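Local coordinates for glycoside hydrolase family protein (Novosphingobium sp. PP1Y, PDB 6Q2F) that is an alpha-L-rhamnosidase that probably cleaves terminal alpha-L-rhamnose from its glycoside substrates, at residues D880-K891 and Q911-R922. Numbering follows the deposited sequence.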
ATOM      1  N   ASP A 880       0.218 -20.796  19.237  1.00 30.28           N
ATOM      2  CA  ASP A 880       1.173 -19.864  19.823  1.00 27.97           C
ATOM      3  C   ASP A 880       0.496 -18.957  20.837  1.00 31.16           C
ATOM      4  O   ASP A 880       0.995 -18.778  21.959  1.00 32.32           O
ATOM      5  CB  ASP A 880       1.838 -19.036  18.723  1.00 38.48           C
ATOM      6  CG  ASP A 880       3.099 -18.343  19.200  1.00 40.71           C
ATOM      7  OD1 ASP A 880       3.568 -18.682  20.306  1.00 33.25           O
ATOM      8  OD2 ASP A 880       3.624 -17.469  18.458  1.00 37.35           O
ATOM      9  N   PHE A 881      -0.632 -18.352  20.457  1.00 31.06           N
ATOM     10  CA  PHE A 881      -1.375 -17.489  21.366  1.00 33.72           C
ATOM     11  C   PHE A 881      -2.854 -17.770  21.209  1.00 33.07           C
ATOM     12  O   PHE A 881      -3.378 -17.796  20.094  1.00 32.57           O
ATOM     13  CB  PHE A 881      -1.112 -15.994  21.122  1.00 35.88           C
ATOM     14  CG  PHE A 881      -2.036 -15.087  21.911  1.00 30.83           C
ATOM     15  CD1 PHE A 881      -1.882 -14.932  23.275  1.00 31.15           C
ATOM     16  CD2 PHE A 881      -3.076 -14.430  21.287  1.00 29.18           C
ATOM     17  CE1 PHE A 881      -2.745 -14.127  24.007  1.00 31.00           C
ATOM     18  CE2 PHE A 881      -3.936 -13.619  22.004  1.00 27.31           C
ATOM     19  CZ  PHE A 881      -3.771 -13.466  23.366  1.00 27.12           C
ATOM     20  N   THR A 882      -3.525 -17.972  22.333  1.00 28.78           N
ATOM     21  CA  THR A 882      -4.972 -18.088  22.345  1.00 29.84           C
ATOM     22  C   THR A 882      -5.459 -17.628  23.710  1.00 35.22           C
ATOM     23  O   THR A 882      -4.662 -17.337  24.604  1.00 40.43           O
ATOM     24  CB  THR A 882      -5.438 -19.511  22.048  1.00 39.72           C
ATOM     25  OG1 THR A 882      -6.845 -19.488  21.777  1.00 50.55           O
ATOM     26  CG2 THR A 882      -5.172 -20.403  23.253  1.00 30.84           C
ATOM     27  N   PHE A 883      -6.779 -17.552  23.864  1.00 31.88           N
ATOM     28  CA  PHE A 883      -7.329 -16.956  25.074  1.00 33.52           C
ATOM     29  C   PHE A 883      -8.769 -17.398  25.290  1.00 39.19           C
ATOM     30  O   PHE A 883      -9.515 -17.632  24.332  1.00 38.41           O
ATOM     31  CB  PHE A 883      -7.267 -15.424  25.016  1.00 32.12           C
ATOM     32  CG  PHE A 883      -7.998 -14.830  23.851  1.00 34.55           C
ATOM     33  CD1 PHE A 883      -9.348 -14.525  23.939  1.00 35.41           C
ATOM     34  CD2 PHE A 883      -7.333 -14.579  22.659  1.00 32.76           C
ATOM     35  CE1 PHE A 883     -10.024 -13.973  22.865  1.00 33.63           C
ATOM     36  CE2 PHE A 883      -8.005 -14.026  21.566  1.00 29.04           C
ATOM     37  CZ  PHE A 883      -9.352 -13.721  21.675  1.00 34.37           C
ATOM     38  N   THR A 884      -9.151 -17.488  26.564  1.00 44.09           N
ATOM     39  CA  THR A 884     -10.525 -17.743  26.967  1.00 43.76           C
ATOM     40  C   THR A 884     -11.021 -16.583  27.820  1.00 42.31           C
ATOM     41  O   THR A 884     -10.231 -15.775  28.313  1.00 38.75           O
ATOM     42  CB  THR A 884     -10.657 -19.055  27.754  1.00 43.59           C
ATOM     43  OG1 THR A 884      -9.969 -18.939  29.001  1.00 44.55           O
ATOM     44  CG2 THR A 884     -10.040 -20.206  26.967  1.00 38.32           C
ATOM     45  N   GLY A 885     -12.339 -16.527  28.002  1.00 43.32           N
ATOM     46  CA  GLY A 885     -12.968 -15.560  28.884  1.00 37.27           C
ATOM     47  C   GLY A 885     -13.472 -14.288  28.233  1.00 46.94           C
ATOM     48  O   GLY A 885     -13.909 -13.387  28.948  1.00 46.42           O
ATOM     49  N   ALA A 886     -13.414 -14.180  26.910  1.00 47.53           N
ATOM     50  CA  ALA A 886     -13.969 -13.050  26.187  1.00 49.64           C
ATOM     51  C   ALA A 886     -15.198 -13.495  25.412  1.00 57.51           C
ATOM     52  O   ALA A 886     -15.391 -14.682  25.148  1.00 58.23           O
ATOM     53  CB  ALA A 886     -12.943 -12.448  25.205  1.00 39.70           C
ATOM     54  N   ASP A 887     -16.008 -12.515  25.016  1.00 68.02           N
ATOM     55  CA  ASP A 887     -17.173 -12.784  24.183  1.00 79.10           C
ATOM     56  C   ASP A 887     -16.749 -13.347  22.829  1.00 86.02           C
ATOM     57  O   ASP A 887     -15.583 -13.285  22.432  1.00 86.18           O
ATOM     58  CB  ASP A 887     -17.997 -11.515  23.983  1.00 86.29           C
ATOM     59  CG  ASP A 887     -18.690 -11.067  25.250  1.00 93.79           C
ATOM     60  OD1 ASP A 887     -19.494 -11.859  25.792  1.00 86.34           O
ATOM     61  OD2 ASP A 887     -18.431  -9.925  25.700  1.00 98.81           O
ATOM     62  N   ALA A 888     -17.714 -13.923  22.117  1.00 86.86           N
ATOM     63  CA  ALA A 888     -17.444 -14.347  20.753  1.00 81.36           C
ATOM     64  C   ALA A 888     -17.277 -13.119  19.872  1.00 73.90           C
ATOM     65  O   ALA A 888     -17.884 -12.070  20.110  1.00 76.31           O
ATOM     66  CB  ALA A 888     -18.563 -15.244  20.221  1.00 79.57           C
ATOM     67  N   GLY A 889     -16.427 -13.249  18.855  1.00 68.14           N
ATOM     68  CA  GLY A 889     -16.091 -12.136  17.987  1.00 58.41           C
ATOM     69  C   GLY A 889     -15.060 -11.175  18.536  1.00 51.67           C
ATOM     70  O   GLY A 889     -14.628 -10.274  17.807  1.00 56.38           O
ATOM     71  N   VAL A 890     -14.657 -11.320  19.796  1.00 39.76           N
ATOM     72  CA  VAL A 890     -13.607 -10.462  20.333  1.00 38.71           C
ATOM     73  C   VAL A 890     -12.296 -10.841  19.663  1.00 44.41           C
ATOM     74  O   VAL A 890     -11.897 -12.012  19.659  1.00 45.98           O
ATOM     75  CB  VAL A 890     -13.510 -10.571  21.860  1.00 38.49           C
ATOM     76  CG1 VAL A 890     -12.174 -10.020  22.360  1.00 31.67           C
ATOM     77  CG2 VAL A 890     -14.668  -9.815  22.520  1.00 36.89           C
ATOM     78  N   LYS A 891     -11.636  -9.859  19.063  1.00 49.26           N
ATOM     79  CA  LYS A 891     -10.349 -10.083  18.430  1.00 39.44           C
ATOM     80  C   LYS A 891      -9.275  -9.546  19.351  1.00 36.30           C
ATOM     81  O   LYS A 891      -9.374  -8.411  19.829  1.00 36.04           O
ATOM     82  CB  LYS A 891     -10.256  -9.398  17.068  1.00 41.57           C
ATOM     83  CG  LYS A 891     -11.469  -9.560  16.178  1.00 52.84           C
ATOM     84  CD  LYS A 891     -11.690 -10.996  15.788  1.00 56.74           C
ATOM     85  CE  LYS A 891     -13.027 -11.157  15.071  1.00 65.37           C
ATOM     86  NZ  LYS A 891     -13.502 -12.575  15.059  1.00 70.11           N
ATOM     87  N   GLN A 911     -11.288  -3.770  20.796  1.00 37.48           N
ATOM     88  CA  GLN A 911     -12.670  -3.532  21.126  1.00 42.75           C
ATOM     89  C   GLN A 911     -12.799  -2.426  22.136  1.00 43.17           C
ATOM     90  O   GLN A 911     -11.944  -2.269  22.965  1.00 42.65           O
ATOM     91  CB  GLN A 911     -13.298  -4.791  21.691  1.00 38.80           C
ATOM     92  CG  GLN A 911     -13.738  -5.799  20.659  1.00 43.32           C
ATOM     93  CD  GLN A 911     -12.660  -6.784  20.268  1.00 49.67           C
ATOM     94  OE1 GLN A 911     -11.652  -6.901  20.923  1.00 41.92           O
ATOM     95  NE2 GLN A 911     -12.880  -7.473  19.193  1.00 44.54           N
ATOM     96  N   GLU A 912     -13.880  -1.669  22.073  1.00 44.61           N
ATOM     97  CA  GLU A 912     -14.114  -0.649  23.090  1.00 45.59           C
ATOM     98  C   GLU A 912     -14.349  -1.273  24.460  1.00 41.99           C
ATOM     99  O   GLU A 912     -13.947  -0.691  25.472  1.00 43.66           O
ATOM    100  CB  GLU A 912     -15.287   0.250  22.696  1.00 52.90           C
ATOM    101  CG  GLU A 912     -14.895   1.313  21.673  1.00 60.26           C
ATOM    102  CD  GLU A 912     -16.081   2.075  21.118  1.00 61.03           C
ATOM    103  OE1 GLU A 912     -16.958   1.442  20.495  1.00 64.03           O
ATOM    104  OE2 GLU A 912     -16.128   3.309  21.311  1.00 63.82           O
ATOM    105  N   ALA A 913     -14.971  -2.448  24.518  1.00 42.16           N
ATOM    106  CA  ALA A 913     -15.259  -3.092  25.796  1.00 46.92           C
ATOM    107  C   ALA A 913     -14.004  -3.720  26.393  1.00 46.44           C
ATOM    108  O   ALA A 913     -13.283  -4.461  25.719  1.00 50.50           O
ATOM    109  CB  ALA A 913     -16.335  -4.164  25.634  1.00 41.47           C
ATOM    110  N   ALA A 914     -13.760  -3.425  27.665  1.00 38.64           N
ATOM    111  CA  ALA A 914     -12.704  -4.092  28.407  1.00 40.15           C
ATOM    112  C   ALA A 914     -12.921  -5.602  28.390  1.00 42.86           C
ATOM    113  O   ALA A 914     -14.050  -6.088  28.289  1.00 41.68           O
ATOM    114  CB  ALA A 914     -12.668  -3.594  29.853  1.00 33.71           C
ATOM    115  N   GLN A 915     -11.822  -6.349  28.480  1.00 41.91           N
ATOM    116  CA  GLN A 915     -11.858  -7.805  28.524  1.00 36.52           C
ATOM    117  C   GLN A 915     -11.050  -8.302  29.711  1.00 38.50           C
ATOM    118  O   GLN A 915     -10.003  -7.740  30.047  1.00 38.53           O
ATOM    119  CB  GLN A 915     -11.298  -8.425  27.224  1.00 41.25           C
ATOM    120  CG  GLN A 915     -11.909  -7.851  25.953  1.00 44.69           C
ATOM    121  CD  GLN A 915     -13.375  -8.211  25.816  1.00 50.62           C
ATOM    122  OE1 GLN A 915     -13.768  -9.359  26.022  1.00 50.71           O
ATOM    123  NE2 GLN A 915     -14.199  -7.222  25.474  1.00 51.20           N
ATOM    124  N   SER A 916     -11.551  -9.366  30.335  1.00 39.63           N
ATOM    125  CA  SER A 916     -10.845 -10.133  31.354  1.00 41.14           C
ATOM    126  C   SER A 916     -10.668 -11.531  30.786  1.00 37.36           C
ATOM    127  O   SER A 916     -11.633 -12.295  30.714  1.00 47.58           O
ATOM    128  CB  SER A 916     -11.625 -10.183  32.673  1.00 34.62           C
ATOM    129  OG  SER A 916     -11.606  -8.929  33.324  1.00 56.13           O
ATOM    130  N   ILE A 917      -9.452 -11.866  30.372  1.00 35.21           N
ATOM    131  CA  ILE A 917      -9.219 -13.131  29.694  1.00 38.70           C
ATOM    132  C   ILE A 917      -8.231 -13.972  30.490  1.00 41.99           C
ATOM    133  O   ILE A 917      -7.560 -13.499  31.405  1.00 36.01           O
ATOM    134  CB  ILE A 917      -8.703 -12.935  28.257  1.00 36.65           C
ATOM    135  CG1 ILE A 917      -7.329 -12.260  28.283  1.00 31.03           C
ATOM    136  CG2 ILE A 917      -9.692 -12.127  27.429  1.00 41.31           C
ATOM    137  CD1 ILE A 917      -6.684 -12.100  26.882  1.00 30.23           C
ATOM    138  N   GLU A 918      -8.138 -15.242  30.107  1.00 43.41           N
ATOM    139  CA  GLU A 918      -7.001 -16.082  30.451  1.00 38.74           C
ATOM    140  C   GLU A 918      -6.213 -16.278  29.166  1.00 38.52           C
ATOM    141  O   GLU A 918      -6.732 -16.846  28.197  1.00 33.83           O
ATOM    142  CB  GLU A 918      -7.436 -17.420  31.058  1.00 39.01           C
ATOM    143  CG  GLU A 918      -8.027 -17.306  32.470  1.00 47.68           C
ATOM    144  CD  GLU A 918      -7.460 -18.342  33.438  1.00 63.81           C
ATOM    145  OE1 GLU A 918      -7.552 -19.560  33.155  1.00 62.97           O
ATOM    146  OE2 GLU A 918      -6.905 -17.927  34.477  1.00 72.41           O
ATOM    147  N   ALA A 919      -4.986 -15.771  29.147  1.00 37.94           N
ATOM    148  CA  ALA A 919      -4.167 -15.753  27.941  1.00 39.85           C
ATOM    149  C   ALA A 919      -3.191 -16.922  27.979  1.00 41.57           C
ATOM    150  O   ALA A 919      -2.518 -17.134  28.995  1.00 41.78           O
ATOM    151  CB  ALA A 919      -3.409 -14.432  27.812  1.00 30.62           C
ATOM    152  N   HIS A 920      -3.129 -17.679  26.874  1.00 32.45           N
ATOM    153  CA  HIS A 920      -2.305 -18.884  26.746  1.00 35.13           C
ATOM    154  C   HIS A 920      -1.173 -18.610  25.774  1.00 27.63           C
ATOM    155  O   HIS A 920      -1.424 -18.302  24.607  1.00 33.08           O
ATOM    156  CB  HIS A 920      -3.119 -20.081  26.237  1.00 35.69           C
ATOM    157  CG  HIS A 920      -4.194 -20.532  27.180  1.00 37.92           C
ATOM    158  ND1 HIS A 920      -4.249 -21.814  27.689  1.00 32.59           N
ATOM    159  CD2 HIS A 920      -5.250 -19.869  27.710  1.00 30.50           C
ATOM    160  CE1 HIS A 920      -5.288 -21.916  28.499  1.00 38.19           C
ATOM    161  NE2 HIS A 920      -5.921 -20.757  28.516  1.00 34.25           N
ATOM    162  N   PHE A 921       0.064 -18.737  26.246  1.00 29.58           N
ATOM    163  CA  PHE A 921       1.240 -18.508  25.423  1.00 29.85           C
ATOM    164  C   PHE A 921       2.021 -19.810  25.317  1.00 35.41           C
ATOM    165  O   PHE A 921       2.178 -20.534  26.316  1.00 33.22           O
ATOM    166  CB  PHE A 921       2.125 -17.404  26.001  1.00 24.16           C
ATOM    167  CG  PHE A 921       1.396 -16.122  26.267  1.00 30.67           C
ATOM    168  CD1 PHE A 921       0.683 -15.951  27.437  1.00 30.94           C
ATOM    169  CD2 PHE A 921       1.422 -15.084  25.346  1.00 29.82           C
ATOM    170  CE1 PHE A 921       0.013 -14.774  27.686  1.00 31.82           C
ATOM    171  CE2 PHE A 921       0.755 -13.905  25.586  1.00 26.75           C
ATOM    172  CZ  PHE A 921       0.041 -13.751  26.758  1.00 28.61           C
ATOM    173  N   ARG A 922       2.492 -20.113  24.104  1.00 33.72           N
ATOM    174  CA  ARG A 922       3.305 -21.307  23.872  1.00 30.93           C
ATOM    175  C   ARG A 922       4.739 -21.010  24.309  1.00 27.97           C
ATOM    176  O   ARG A 922       5.656 -20.823  23.510  1.00 28.35           O
ATOM    177  CB  ARG A 922       3.238 -21.728  22.410  1.00 31.19           C
ATOM    178  CG  ARG A 922       3.936 -23.065  22.102  1.00 29.08           C
ATOM    179  CD  ARG A 922       3.888 -23.356  20.594  1.00 31.51           C
ATOM    180  NE  ARG A 922       4.588 -22.336  19.815  1.00 34.79           N
ATOM    181  CZ  ARG A 922       4.286 -21.996  18.563  1.00 28.96           C
ATOM    182  NH1 ARG A 922       3.262 -22.565  17.940  1.00 25.92           N
ATOM    183  NH2 ARG A 922       4.998 -21.070  17.941  1.00 26.11           N
TER
HETATM  184  O   HOH W   1       5.980 -20.148  20.799  1.00 39.71           O
HETATM  185  O   HOH W   2      -8.259 -20.697  30.111  1.00 47.33           O
HETATM  186  O   HOH W   3     -13.761 -10.486  29.112  1.00 52.47           O
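Asp-880 lays its carboxylate over one face of the Arg-922 guanidinium, the two planes only 7° apart. With OD1 3.7 Å from NH2 of Arg-922, the salt bridge is long and acts through charge alone, since no N-H points at the oxygen. Water 1 joins the pair more directly: it donates to Asp-880 OD1 and accepts from Arg-922 NE. The carboxylate is also held by Tyr-905 and His-896, while Arg-922 NH1 meets Asp-733 and the carbonyl of Ala-878. Strand 881-884 runs antiparallel to strand 915-921, which lies between it and strand 949-956 in the sheet. Phe-881 lies beside Phe-921 and points the same way, with ring planes at 45°; its CE1 meets Ala-919 CB at 3.9 Å. Thr-882 and His-920 exchange two backbone hydrogen bonds. With OG1 anti to the backbone N (chi1 -167°), Thr-882 turns CG2 to His-920 CB, 3.6 Å away. Phe-883 CB packs on Ile-917 CD1. Thr-884 and Glu-918 form the second hydrogen-bonded pair, and water 2 links Thr-884 OG1 to His-920 NE2. His-920 ND1 is bonded to Glu-949. At Gly-885, where a CB would clash with Ser-916 O, the chain leaves the ladder; water 3 bridges its carbonyl to Ser-916 N. A type II turn, Asp-887 to Val-890, follows. Ala-886 CB and Val-890 CG2 both touch Gln-915 OE1. The bent Gln-915 chain hydrogen-bonds NE2 to Ala-913 O at 2.9 Å, from above the carbonyl plane. With an alanine here, Ala-913 O would keep Asn-909 but lose this second donor, and a gap would probably open beside Ala-886 and Val-890. Water thus bridges the contact at three points, the ladder bonds backbone to backbone, and Asp-880 and Arg-922 attract by charge, with water 1 giving the directed link.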